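DMATS type aromatic prenyltransferase (Micromonospora olivasterospora, PDB 6ZRY) probably transfers a dimethylallyl group to tryptophan, as a 6-dimethylallyl tryptophan synthase built on the ABBA-barrel fold of aromatic prenyltransferases. Local coordinates at residues P25-P28 / R29-L32; R96-L99 / D100-R104; N150-V153 / K154-R158; E289-D292 / R293-L297; S346-A349 / Y350-P354. All blocks are in the same frame, centred on the assembly; numbering follows the deposited sequence.

Contact 1. Residues P25-P28 / R29-L32; sequences PVEP and RNLL
Pro25 meets Arg29 near the N-terminal end of helix 26-36, a helix that packs on the barrel sheet of the ABBA fold. Pro25 O accepts from Arg29 N at 3.0 Å. The aliphatic part of Arg29 runs past this oxygen, and its CD comes 4.0 Å from Pro25 CB. Arg29 NH1 forms a salt bridge with Asp11 of helix 6-21. Val26 O takes the N-H of Asn30 at 3.0 Å and also accepts from a water. The same water gives a weak bond to Asn30 OD1. Val26 CG1 lies alongside Asn30 ND2, both side chains pointing the same way. Glu27 has CG anti to the backbone N (chi1 179°) and a bend at chi2 (67°). This brings OE1 beside Leu31, 3.7 Å from its CD1. The same OE1 forms a salt bridge with Arg105 of helix 88-106. With an alanine in place of Glu27, Arg105 would probably lose this carboxylate partner, and a gap would open beside Leu31 CD1. Leu31 N also bonds Glu27 O, at 2.9 Å. Pro28 is buried, its ring against Leu14 and Cys18 of helix 6-21. Its O accepts from Leu32 N at 2.9 Å, with an N-H...O angle of 160°.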
loop_
_atom_site.group_PDB
_atom_site.type_symbol
_atom_site.label_atom_id
_atom_site.label_comp_id
_atom_site.label_asym_id
_atom_site.label_seq_id
_atom_site.Cartn_x
_atom_site.Cartn_y
_atom_site.Cartn_z
ATOM N N PRO A 25 19.653 9.093 -1.574
ATOM C CA PRO A 25 18.667 9.729 -0.686
ATOM C C PRO A 25 18.173 11.146 -1.024
ATOM O O PRO A 25 17.167 11.574 -0.446
ATOM C CB PRO A 25 19.440 9.824 0.640
ATOM C CG PRO A 25 20.875 10.052 0.198
ATOM C CD PRO A 25 21.024 9.210 -1.051
ATOM N N VAL A 26 18.839 11.875 -1.918
ATOM C CA VAL A 26 18.544 13.329 -2.087
ATOM C C VAL A 26 17.096 13.479 -2.570
ATOM O O VAL A 26 16.264 14.093 -1.847
ATOM C CB VAL A 26 19.549 14.026 -3.020
ATOM C CG1 VAL A 26 19.226 15.509 -3.156
ATOM C CG2 VAL A 26 20.971 13.841 -2.524
ATOM N N GLU A 27 16.784 12.882 -3.703
ATOM C CA GLU A 27 15.468 13.031 -4.350
ATOM C C GLU A 27 14.396 12.384 -3.456
ATOM O O GLU A 27 13.353 12.973 -3.241
ATOM C CB GLU A 27 15.557 12.496 -5.785
ATOM C CG GLU A 27 14.266 12.563 -6.554
ATOM C CD GLU A 27 13.756 13.951 -6.880
ATOM O OE1 GLU A 27 12.658 14.040 -7.453
ATOM O OE2 GLU A 27 14.443 14.932 -6.563
ATOM N N PRO A 28 14.595 11.166 -2.892
ATOM C CA PRO A 28 13.601 10.599 -1.981
ATOM C C PRO A 28 13.256 11.507 -0.794
ATOM O O PRO A 28 12.067 11.632 -0.448
ATOM C CB PRO A 28 14.263 9.299 -1.512
ATOM C CG PRO A 28 15.062 8.892 -2.740
ATOM C CD PRO A 28 15.681 10.210 -3.184
ATOM N N ARG A 29 14.251 12.124 -0.196
ATOM C CA ARG A 29 14.026 12.998 0.983
ATOM C C ARG A 29 13.320 14.281 0.548
ATOM O O ARG A 29 12.475 14.773 1.318
ATOM C CB ARG A 29 15.332 13.275 1.709
ATOM C CG ARG A 29 15.957 12.040 2.312
ATOM C CD ARG A 29 17.334 12.368 2.822
ATOM N NE ARG A 29 17.234 13.231 3.985
ATOM C CZ ARG A 29 18.271 13.747 4.631
ATOM N NH1 ARG A 29 18.070 14.496 5.701
ATOM N NH2 ARG A 29 19.502 13.516 4.201
ATOM N N ASN A 30 13.625 14.781 -0.645
ATOM C CA ASN A 30 12.929 15.957 -1.245
ATOM C C ASN A 30 11.466 15.593 -1.504
ATOM O O ASN A 30 10.592 16.435 -1.263
ATOM C CB ASN A 30 13.617 16.442 -2.524
ATOM C CG ASN A 30 14.893 17.208 -2.230
ATOM O OD1 ASN A 30 15.079 17.701 -1.108
ATOM N ND2 ASN A 30 15.774 17.318 -3.219
ATOM N N LEU A 31 11.205 14.370 -1.973
ATOM C CA LEU A 31 9.838 13.962 -2.337
ATOM C C LEU A 31 9.038 13.730 -1.050
ATOM O O LEU A 31 7.896 14.181 -1.016
ATOM C CB LEU A 31 9.882 12.751 -3.261
ATOM C CG LEU A 31 10.422 13.038 -4.658
ATOM C CD1 LEU A 31 10.600 11.751 -5.422
ATOM C CD2 LEU A 31 9.520 13.987 -5.414
ATOM N N LEU A 32 9.634 13.125 -0.002
ATOM C CA LEU A 32 8.919 12.931 1.281
ATOM C C LEU A 32 8.499 14.289 1.864
ATOM O O LEU A 32 7.339 14.392 2.344
ATOM C CB LEU A 32 9.788 12.144 2.262
ATOM C CG LEU A 32 9.261 12.037 3.697
ATOM C CD1 LEU A 32 7.927 11.259 3.767
ATOM C CD2 LEU A 32 10.314 11.378 4.580
HETATM O O HOH W 1 17.382 15.920 0.010
#

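Contact 2. Residues R96-L99 / D100-R104; sequences RGFL and DAQAR
Phe98 and Gln102 pack against each other one turn apart on helix 88-106. Gln102 CG sits over one face of the phenyl ring, offset toward the rim, in a CH-pi contact 4.1 Å from the ring centroid. In the glutamine, CG lies anti to the carbonyl carbon (chi1 -67°) and the chain then bends at chi2. Its amide is tilted 38° from the ring plane, and NE2 lies 4.0 Å from Phe98 CE1. OE1 accepts a hydrogen bond from Arg105 NH2. The pair faces the barrel sheet, where Phe98 touches Cys133 of strand 131-138 and Gln102 touches Phe145 of strand 141-149. The ring also meets Leu35 of helix 26-36. Leu99 is buried against Met131, Cys133 and Val147. Its carbonyl O accepts from Ala103 N at 2.8 Å.

The other side is looser and more polar. Gly97 is exposed and has no side chain to pack. Its O accepts from Ala101 N at 3.1 Å. Arg96 NE forms a salt bridge with Asp100 OD2 at 2.8 Å. The two flat groups stand nearly at right angles, and at an N-H...O angle of 127° the bond is weak. Arg96 has a second conformer, so this bridge is doubtful as a constant feature. The backbone bond from Asp100 N to Arg96 O, at 2.7 Å, does not depend on it. Backbone bonds and apolar packing therefore probably do most of the holding, while in this conformer the carboxylate of Asp100 may offset the nearby like charge of Arg117.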
loop_
_atom_site.group_PDB
_atom_site.type_symbol
_atom_site.label_atom_id
_atom_site.label_comp_id
_atom_site.label_asym_id
_atom_site.label_seq_id
_atom_site.Cartn_x
_atom_site.Cartn_y
_atom_site.Cartn_z
ATOM N N ARG A 96 -3.109 15.791 -4.928
ATOM C CA ARG A 96 -3.074 15.898 -6.399
ATOM C C ARG A 96 -2.129 17.044 -6.790
ATOM O O ARG A 96 -1.337 16.846 -7.722
ATOM C CB ARG A 96 -4.475 16.085 -6.976
ATOM C CG ARG A 96 -4.522 15.846 -8.473
ATOM C CD ARG A 96 -5.784 16.379 -9.112
ATOM N NE ARG A 96 -5.469 16.838 -10.447
ATOM C CZ ARG A 96 -6.295 17.514 -11.226
ATOM N NH1 ARG A 96 -5.904 17.876 -12.433
ATOM N NH2 ARG A 96 -7.508 17.826 -10.799
ATOM N N GLY A 97 -2.180 18.171 -6.061
ATOM C CA GLY A 97 -1.257 19.299 -6.247
ATOM C C GLY A 97 0.194 18.846 -6.221
ATOM O O GLY A 97 0.937 19.171 -7.136
ATOM N N PHE A 98 0.568 18.045 -5.230
ATOM C CA PHE A 98 1.932 17.486 -5.117
ATOM C C PHE A 98 2.262 16.624 -6.338
ATOM O O PHE A 98 3.324 16.784 -6.925
ATOM C CB PHE A 98 2.075 16.683 -3.824
ATOM C CG PHE A 98 3.307 15.851 -3.770
ATOM C CD1 PHE A 98 4.551 16.438 -3.667
ATOM C CD2 PHE A 98 3.230 14.462 -3.839
ATOM C CE1 PHE A 98 5.691 15.667 -3.647
ATOM C CE2 PHE A 98 4.379 13.700 -3.785
ATOM C CZ PHE A 98 5.601 14.296 -3.692
ATOM N N LEU A 99 1.393 15.661 -6.651
ATOM C CA LEU A 99 1.620 14.729 -7.764
ATOM C C LEU A 99 1.708 15.501 -9.088
ATOM O O LEU A 99 2.599 15.182 -9.885
ATOM C CB LEU A 99 0.497 13.679 -7.784
ATOM C CG LEU A 99 0.611 12.615 -6.694
ATOM C CD1 LEU A 99 -0.669 11.822 -6.577
ATOM C CD2 LEU A 99 1.779 11.709 -6.965
ATOM N N ASP A 100 0.798 16.454 -9.319
ATOM C CA ASP A 100 0.741 17.203 -10.613
ATOM C C ASP A 100 2.038 17.998 -10.780
ATOM O O ASP A 100 2.589 17.989 -11.878
ATOM C CB ASP A 100 -0.507 18.087 -10.702
ATOM C CG ASP A 100 -1.797 17.314 -10.939
ATOM O OD1 ASP A 100 -1.719 16.139 -11.242
ATOM O OD2 ASP A 100 -2.854 17.912 -10.806
ATOM N N ALA A 101 2.530 18.609 -9.711
ATOM C CA ALA A 101 3.818 19.353 -9.717
ATOM C C ALA A 101 4.958 18.390 -10.077
ATOM O O ALA A 101 5.828 18.755 -10.894
ATOM C CB ALA A 101 4.052 20.019 -8.378
ATOM N N GLN A 102 4.942 17.180 -9.510
ATOM C CA GLN A 102 6.008 16.182 -9.751
ATOM C C GLN A 102 5.888 15.623 -11.179
ATOM O O GLN A 102 6.930 15.422 -11.816
ATOM C CB GLN A 102 5.960 15.113 -8.666
ATOM C CG GLN A 102 6.328 15.649 -7.313
ATOM C CD GLN A 102 7.647 16.380 -7.289
ATOM O OE1 GLN A 102 8.612 15.990 -7.923
ATOM N NE2 GLN A 102 7.688 17.465 -6.551
ATOM N N ALA A 103 4.674 15.404 -11.688
ATOM C CA ALA A 103 4.461 15.045 -13.108
ATOM C C ALA A 103 5.101 16.124 -14.002
ATOM O O ALA A 103 5.835 15.785 -14.944
ATOM C CB ALA A 103 2.992 14.876 -13.387
ATOM N N ARG A 104 4.843 17.396 -13.708
ATOM C CA ARG A 104 5.351 18.515 -14.548
ATOM C C ARG A 104 6.874 18.511 -14.489
ATOM O O ARG A 104 7.501 18.640 -15.536
ATOM C CB ARG A 104 4.742 19.838 -14.105
ATOM C CG ARG A 104 3.271 19.970 -14.448
ATOM C CD ARG A 104 2.782 21.375 -14.181
ATOM N NE ARG A 104 2.446 21.683 -12.807
ATOM C CZ ARG A 104 1.260 21.468 -12.229
ATOM N NH1 ARG A 104 1.067 21.841 -10.983
ATOM N NH2 ARG A 104 0.267 20.865 -12.892
#

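Contact 3. Residues N150-V153 / K154-R158; sequences NPEV and KGVER
Pro151 and Gly155 are joined through one water that three backbone groups grip. The water donates to Pro151 O at 2.7 Å and to Gly155 O at 2.8 Å. It accepts from Lys154 N at 2.9 Å. A direct bond runs from Gly155 N to Glu152 O at 2.8 Å. The donor stands well above the carbonyl plane, 65° out of it. At the backbone angles of Gly155, a CB would be jammed against the carbonyl O of Lys154, so the position calls for glycine.

Among the side chains, Glu152 and Val156 lie side by side and point the same way. Glu152 OE1 is 3.7 Å from Val156 CG1, while CG2 of the valine faces the carboxylate carbon. Glu152 OE1 forms a salt bridge with Arg194 of strand 193-201. Val153 CG1 lies between its own backbone N and carbonyl carbon (chi1 72°), 3.2 Å from Lys154 N. Asn150 OD1 accepts from Glu152 N at 2.9 Å, and Asn150 ND2 reaches Phe129 O.

The bond at Asn150 OD1 makes an Asx turn. It coincides with the start of a type I beta turn from Asn150 to Val153, and a second one follows from Glu152 to Gly155. The Asx turn and the two type I turns carry the chain from strand 141-149 toward helix 159-170.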
loop_
_atom_site.group_PDB
_atom_site.type_symbol
_atom_site.label_atom_id
_atom_site.label_comp_id
_atom_site.label_asym_id
_atom_site.label_seq_id
_atom_site.Cartn_x
_atom_site.Cartn_y
_atom_site.Cartn_z
ATOM N N ASN A 150 -9.557 5.953 -4.346
ATOM C CA ASN A 150 -10.580 5.260 -3.513
ATOM C C ASN A 150 -11.762 4.917 -4.413
ATOM O O ASN A 150 -12.462 5.818 -4.850
ATOM C CB ASN A 150 -11.038 6.110 -2.322
ATOM C CG ASN A 150 -12.034 5.387 -1.437
ATOM O OD1 ASN A 150 -12.309 4.199 -1.635
ATOM N ND2 ASN A 150 -12.552 6.083 -0.434
ATOM N N PRO A 151 -12.012 3.619 -4.728
ATOM C CA PRO A 151 -13.163 3.222 -5.536
ATOM C C PRO A 151 -14.484 3.572 -4.854
ATOM O O PRO A 151 -15.499 3.637 -5.531
ATOM C CB PRO A 151 -13.026 1.699 -5.633
ATOM C CG PRO A 151 -11.560 1.459 -5.398
ATOM C CD PRO A 151 -11.226 2.453 -4.314
ATOM N N GLU A 152 -14.458 3.750 -3.548
ATOM C CA GLU A 152 -15.682 3.993 -2.738
ATOM C C GLU A 152 -15.898 5.497 -2.500
ATOM O O GLU A 152 -16.706 5.851 -1.610
ATOM C CB GLU A 152 -15.576 3.226 -1.425
ATOM C CG GLU A 152 -15.538 1.718 -1.623
ATOM C CD GLU A 152 -15.377 0.930 -0.317
ATOM O OE1 GLU A 152 -15.689 -0.244 -0.313
ATOM O OE2 GLU A 152 -14.959 1.521 0.683
ATOM N N VAL A 153 -15.224 6.353 -3.248
ATOM C CA VAL A 153 -15.234 7.824 -3.003
ATOM C C VAL A 153 -16.643 8.398 -3.254
ATOM O O VAL A 153 -16.960 9.416 -2.649
ATOM C CB VAL A 153 -14.182 8.537 -3.851
ATOM C CG1 VAL A 153 -14.580 8.583 -5.318
ATOM C CG2 VAL A 153 -13.881 9.932 -3.312
ATOM N N LYS A 154 -17.437 7.782 -4.125
ATOM C CA LYS A 154 -18.850 8.197 -4.365
ATOM C C LYS A 154 -19.793 7.252 -3.610
ATOM O O LYS A 154 -20.980 7.198 -3.956
ATOM C CB LYS A 154 -19.131 8.230 -5.866
ATOM C CG LYS A 154 -18.320 9.256 -6.628
ATOM C CD LYS A 154 -18.791 9.433 -8.034
ATOM C CE LYS A 154 -18.234 10.679 -8.690
ATOM N NZ LYS A 154 -18.679 10.804 -10.105
ATOM N N GLY A 155 -19.271 6.542 -2.595
ATOM C CA GLY A 155 -20.019 5.604 -1.746
ATOM C C GLY A 155 -19.738 4.152 -2.126
ATOM O O GLY A 155 -19.355 3.896 -3.264
ATOM N N VAL A 156 -19.952 3.235 -1.196
ATOM C CA VAL A 156 -19.643 1.797 -1.379
ATOM C C VAL A 156 -20.552 1.220 -2.489
ATOM O O VAL A 156 -20.070 0.428 -3.277
ATOM C CB VAL A 156 -19.757 1.040 -0.041
ATOM C CG1 VAL A 156 -19.422 -0.432 -0.202
ATOM C CG2 VAL A 156 -18.861 1.659 1.035
ATOM N N GLU A 157 -21.816 1.644 -2.567
ATOM C CA GLU A 157 -22.815 1.094 -3.526
ATOM C C GLU A 157 -22.366 1.358 -4.971
ATOM O O GLU A 157 -22.588 0.495 -5.828
ATOM C CB GLU A 157 -24.200 1.715 -3.289
ATOM N N ARG A 158 -21.766 2.511 -5.218
ATOM C CA ARG A 158 -21.371 2.967 -6.578
ATOM C C ARG A 158 -20.006 2.415 -6.989
ATOM O O ARG A 158 -19.661 2.586 -8.149
ATOM C CB ARG A 158 -21.348 4.489 -6.614
ATOM C CG ARG A 158 -22.708 5.112 -6.312
ATOM C CD ARG A 158 -22.743 6.604 -6.574
ATOM N NE ARG A 158 -22.558 6.869 -7.999
ATOM C CZ ARG A 158 -22.395 8.074 -8.538
ATOM N NH1 ARG A 158 -22.402 9.160 -7.774
ATOM N NH2 ARG A 158 -22.228 8.190 -9.842
HETATM O O HOH W 2 -17.781 5.121 -5.238
#

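Contact 4. Residues E289-D292 / R293-L297; sequences EARD and RVAAL
Glu289 and Arg293 reach toward each other one turn apart on helix 287-300, and their flat ends are turned 67° apart. Arg293 is extended from CG to NE. Glu289 is extended beyond CG, which is anti to its backbone N (chi1 -172°). With the planes turned this far, the contact is a single-bond bridge rather than a paired one. One N-H, from Arg293 NH2, meets Glu289 OE2 at 2.9 Å in a weak bond of a salt bridge. A water at the guanidinium edge, in its plane, completes the link. It accepts from Arg293 NE at 2.9 Å and donates to Glu289 OE2 at 3.0 Å. Arg293 NH1 bonds Ala246 O and Tyr283 O, and Glu289 OE1 takes Thr285 N. A leucine in place of Arg293 would probably leave these two carbonyls without their donor and Glu289 without its charge partner.

Arg291 is oriented differently. Its guanidinium lays one face over Ala295, with CB 3.6 Å above the plane and over its centre. NH1 meets Asp292 OD1 edge-on at 2.9 Å, on the anti side of that oxygen. NE pairs with Asp309 of helix 305-315. Val294 turns to the barrel, touching Ile327 and Val330.

This is an i to i+4 salt bridge on an amphipathic helix, whose buried side packs on strand 327-333 in the outer helical layer of the ABBA barrel.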
loop_
_atom_site.group_PDB
_atom_site.type_symbol
_atom_site.label_atom_id
_atom_site.label_comp_id
_atom_site.label_asym_id
_atom_site.label_seq_id
_atom_site.Cartn_x
_atom_site.Cartn_y
_atom_site.Cartn_z
ATOM N N GLU A 289 7.890 -11.226 17.428
ATOM C CA GLU A 289 7.189 -12.369 16.799
ATOM C C GLU A 289 6.943 -12.073 15.315
ATOM O O GLU A 289 7.178 -12.990 14.455
ATOM C CB GLU A 289 5.888 -12.704 17.492
ATOM C CG GLU A 289 5.315 -14.000 16.944
ATOM C CD GLU A 289 4.029 -14.489 17.558
ATOM O OE1 GLU A 289 3.285 -13.670 18.077
ATOM O OE2 GLU A 289 3.802 -15.737 17.521
ATOM N N ALA A 290 6.496 -10.863 14.970
ATOM C CA ALA A 290 6.248 -10.542 13.555
ATOM C C ALA A 290 7.578 -10.651 12.800
ATOM O O ALA A 290 7.589 -11.184 11.715
ATOM C CB ALA A 290 5.627 -9.134 13.363
ATOM N N ARG A 291 8.659 -10.128 13.362
ATOM C CA ARG A 291 9.969 -10.124 12.642
ATOM C C ARG A 291 10.370 -11.590 12.391
ATOM O O ARG A 291 10.854 -11.889 11.315
ATOM C CB ARG A 291 11.044 -9.350 13.416
ATOM C CG ARG A 291 12.430 -9.489 12.793
ATOM C CD ARG A 291 13.191 -10.691 13.337
ATOM N NE ARG A 291 14.410 -10.967 12.604
ATOM C CZ ARG A 291 15.042 -12.144 12.577
ATOM N NH1 ARG A 291 14.556 -13.187 13.223
ATOM N NH2 ARG A 291 16.154 -12.275 11.873
ATOM N N ASP A 292 10.173 -12.440 13.387
ATOM C CA ASP A 292 10.542 -13.885 13.315
ATOM C C ASP A 292 9.749 -14.573 12.206
ATOM O O ASP A 292 10.355 -15.375 11.497
ATOM C CB ASP A 292 10.422 -14.542 14.685
ATOM C CG ASP A 292 11.483 -14.047 15.669
ATOM O OD1 ASP A 292 12.503 -13.412 15.209
ATOM O OD2 ASP A 292 11.313 -14.279 16.858
ATOM N N ARG A 293 8.464 -14.260 12.038
ATOM C CA ARG A 293 7.634 -14.876 10.989
ATOM C C ARG A 293 8.096 -14.398 9.631
ATOM O O ARG A 293 8.189 -15.202 8.719
ATOM C CB ARG A 293 6.163 -14.551 11.191
ATOM C CG ARG A 293 5.601 -15.115 12.471
ATOM C CD ARG A 293 4.112 -15.050 12.477
ATOM N NE ARG A 293 3.545 -15.502 13.731
ATOM C CZ ARG A 293 2.283 -15.284 14.112
ATOM N NH1 ARG A 293 1.443 -14.593 13.351
ATOM N NH2 ARG A 293 1.890 -15.680 15.300
ATOM N N VAL A 294 8.330 -13.109 9.488
ATOM C CA VAL A 294 8.731 -12.529 8.199
ATOM C C VAL A 294 10.101 -13.073 7.829
ATOM O O VAL A 294 10.283 -13.432 6.705
ATOM C CB VAL A 294 8.711 -10.997 8.240
ATOM C CG1 VAL A 294 9.281 -10.415 6.954
ATOM C CG2 VAL A 294 7.300 -10.478 8.501
ATOM N N ALA A 295 11.029 -13.155 8.784
ATOM C CA ALA A 295 12.349 -13.783 8.555
ATOM C C ALA A 295 12.188 -15.226 8.060
ATOM O O ALA A 295 12.910 -15.618 7.099
ATOM C CB ALA A 295 13.171 -13.703 9.810
ATOM N N ALA A 296 11.285 -15.997 8.637
ATOM C CA ALA A 296 11.028 -17.395 8.187
ATOM C C ALA A 296 10.578 -17.389 6.725
ATOM O O ALA A 296 11.003 -18.278 5.927
ATOM C CB ALA A 296 10.020 -18.060 9.093
ATOM N N LEU A 297 9.722 -16.440 6.353
ATOM C CA LEU A 297 9.207 -16.369 4.979
ATOM C C LEU A 297 10.347 -15.981 4.052
ATOM O O LEU A 297 10.487 -16.624 3.020
ATOM C CB LEU A 297 8.042 -15.389 4.913
ATOM C CG LEU A 297 6.761 -15.906 5.562
ATOM C CD1 LEU A 297 5.747 -14.809 5.750
ATOM C CD2 LEU A 297 6.165 -17.037 4.758
HETATM O O HOH W 3 5.299 -17.199 15.369
#

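Contact 5. Residues S346-A349 / Y350-P354; sequences SAEA and YRVSP
Glu348 and Val352 make the main van der Waals contact of this surface loop. The two side chains cross obliquely. Glu348 OE2 is 3.8 Å from Val352 CG2, and OE1 is 3.9 Å from CG1, so the carboxylate lies against both methyl groups. The glutamate chain is extended beyond CG, with CG anti to its carbonyl carbon (chi1 -63°), and this carries the acid across to the valine. A slight apolar touch joins Ala349 CB to Tyr350 CD2 at 4.4 Å. The tyrosine also packs on Pro48, Thr59 and Val6.

The loop follows strand 341-346, which pairs with strands 61-68 and 327-333 and so closes the antiparallel barrel of the ABBA fold. The chain turns sharply here. Glu348 has phi 49° and psi 45°, a left-handed helical backbone.

No direct hydrogen bond links 346-349 to 350-354. A weaker contact runs from Glu348 CA to Arg351 O at 3.6 Å, a CA-H...O approach. Glu348 CB is close to the same oxygen, at 3.5 Å. Thus the carbonyl of Arg351 is turned in toward the glutamate.

The polar links run through water or to other parts of the chain. One water donates to Glu348 OE1 at 2.6 Å and accepts from Ser353 N at 3.0 Å. OE1 also forms a salt bridge with Arg318, so one carboxylate oxygen has both a charged and a neutral partner. Asp57 OD2 accepts from Tyr350 N and Arg351 N, and these two bonds hold the backbone at 350-351.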
loop_
_atom_site.group_PDB
_atom_site.type_symbol
_atom_site.label_atom_id
_atom_site.label_comp_id
_atom_site.label_asym_id
_atom_site.label_seq_id
_atom_site.Cartn_x
_atom_site.Cartn_y
_atom_site.Cartn_z
ATOM N N SER A 346 5.977 0.731 9.892
ATOM C CA SER A 346 5.280 1.912 10.420
ATOM C C SER A 346 6.277 2.963 10.928
ATOM O O SER A 346 7.232 2.620 11.596
ATOM C CB SER A 346 4.334 1.522 11.517
ATOM O OG SER A 346 3.404 0.546 11.066
ATOM N N ALA A 347 5.996 4.225 10.671
ATOM C CA ALA A 347 6.771 5.360 11.199
ATOM C C ALA A 347 6.657 5.436 12.726
ATOM O O ALA A 347 7.622 5.838 13.357
ATOM C CB ALA A 347 6.287 6.630 10.546
ATOM N N GLU A 348 5.509 5.092 13.290
ATOM C CA GLU A 348 5.236 5.221 14.738
ATOM C C GLU A 348 5.628 6.639 15.204
ATOM O O GLU A 348 6.249 6.789 16.299
ATOM C CB GLU A 348 5.998 4.170 15.536
ATOM C CG GLU A 348 5.610 2.736 15.211
ATOM C CD GLU A 348 6.278 1.665 16.073
ATOM O OE1 GLU A 348 5.616 0.704 16.389
ATOM O OE2 GLU A 348 7.520 1.784 16.361
ATOM N N ALA A 349 5.249 7.652 14.447
ATOM C CA ALA A 349 5.529 9.055 14.799
ATOM C C ALA A 349 4.677 9.464 16.016
ATOM O O ALA A 349 5.121 10.360 16.752
ATOM C CB ALA A 349 5.309 9.963 13.619
ATOM N N TYR A 350 3.522 8.850 16.230
ATOM C CA TYR A 350 2.541 9.272 17.266
ATOM C C TYR A 350 2.371 8.248 18.364
ATOM O O TYR A 350 2.145 8.683 19.495
ATOM C CB TYR A 350 1.192 9.584 16.627
ATOM C CG TYR A 350 1.224 10.824 15.792
ATOM C CD1 TYR A 350 1.475 12.049 16.382
ATOM C CD2 TYR A 350 1.081 10.781 14.416
ATOM C CE1 TYR A 350 1.545 13.207 15.639
ATOM C CE2 TYR A 350 1.171 11.930 13.644
ATOM C CZ TYR A 350 1.396 13.152 14.259
ATOM O OH TYR A 350 1.459 14.281 13.514
ATOM N N ARG A 351 2.403 6.954 18.046
ATOM C CA ARG A 351 2.095 5.889 19.016
ATOM C C ARG A 351 2.873 4.631 18.655
ATOM O O ARG A 351 3.019 4.339 17.428
ATOM C CB ARG A 351 0.579 5.649 19.029
ATOM C CG ARG A 351 0.098 4.763 20.160
ATOM C CD ARG A 351 -1.398 4.858 20.360
ATOM N NE ARG A 351 -1.818 4.049 21.510
ATOM C CZ ARG A 351 -2.116 2.742 21.484
ATOM N NH1 ARG A 351 -2.073 2.053 20.345
ATOM N NH2 ARG A 351 -2.469 2.132 22.606
ATOM N N VAL A 352 3.400 3.945 19.666
ATOM C CA VAL A 352 3.848 2.531 19.554
ATOM C C VAL A 352 2.721 1.713 20.155
ATOM O O VAL A 352 2.492 1.877 21.317
ATOM C CB VAL A 352 5.176 2.293 20.273
ATOM C CG1 VAL A 352 5.576 0.823 20.276
ATOM C CG2 VAL A 352 6.276 3.151 19.681
ATOM N N SER A 353 2.012 0.906 19.370
ATOM C CA SER A 353 0.920 0.058 19.899
ATOM C C SER A 353 1.545 -0.929 20.874
ATOM O O SER A 353 2.594 -1.502 20.589
ATOM C CB SER A 353 0.174 -0.646 18.818
ATOM O OG SER A 353 -0.467 0.297 17.971
ATOM N N PRO A 354 0.946 -1.146 22.045
ATOM C CA PRO A 354 1.531 -2.044 23.034
ATOM C C PRO A 354 1.449 -3.527 22.636
ATOM O O PRO A 354 0.542 -3.943 21.909
ATOM C CB PRO A 354 0.669 -1.801 24.288
ATOM C CG PRO A 354 -0.667 -1.350 23.742
ATOM C CD PRO A 354 -0.333 -0.546 22.486
HETATM O O HOH W 4 3.021 0.464 16.596
#

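Each contact is local, within one helix or loop, so none closes a long loop. They follow in series along the chain, and none nests or crosses. Contact 1 lies early in helix 26-36. Contact 2 lies on helix 88-106, and the two touch, with Leu31 CD2 3.3 Å from Gln102 OE1. Together they cover strands 131-138 and 141-149. Contact 3 turns the chain between strand 141-149 and helix 159-170. Contact 4 lies on helix 287-300, across the chain's centre from contacts 2 and 3, with centres about 37 Å and 35 Å away. Contact 5 follows the last strand, and its nearest atoms are about 8 Å from contact 1.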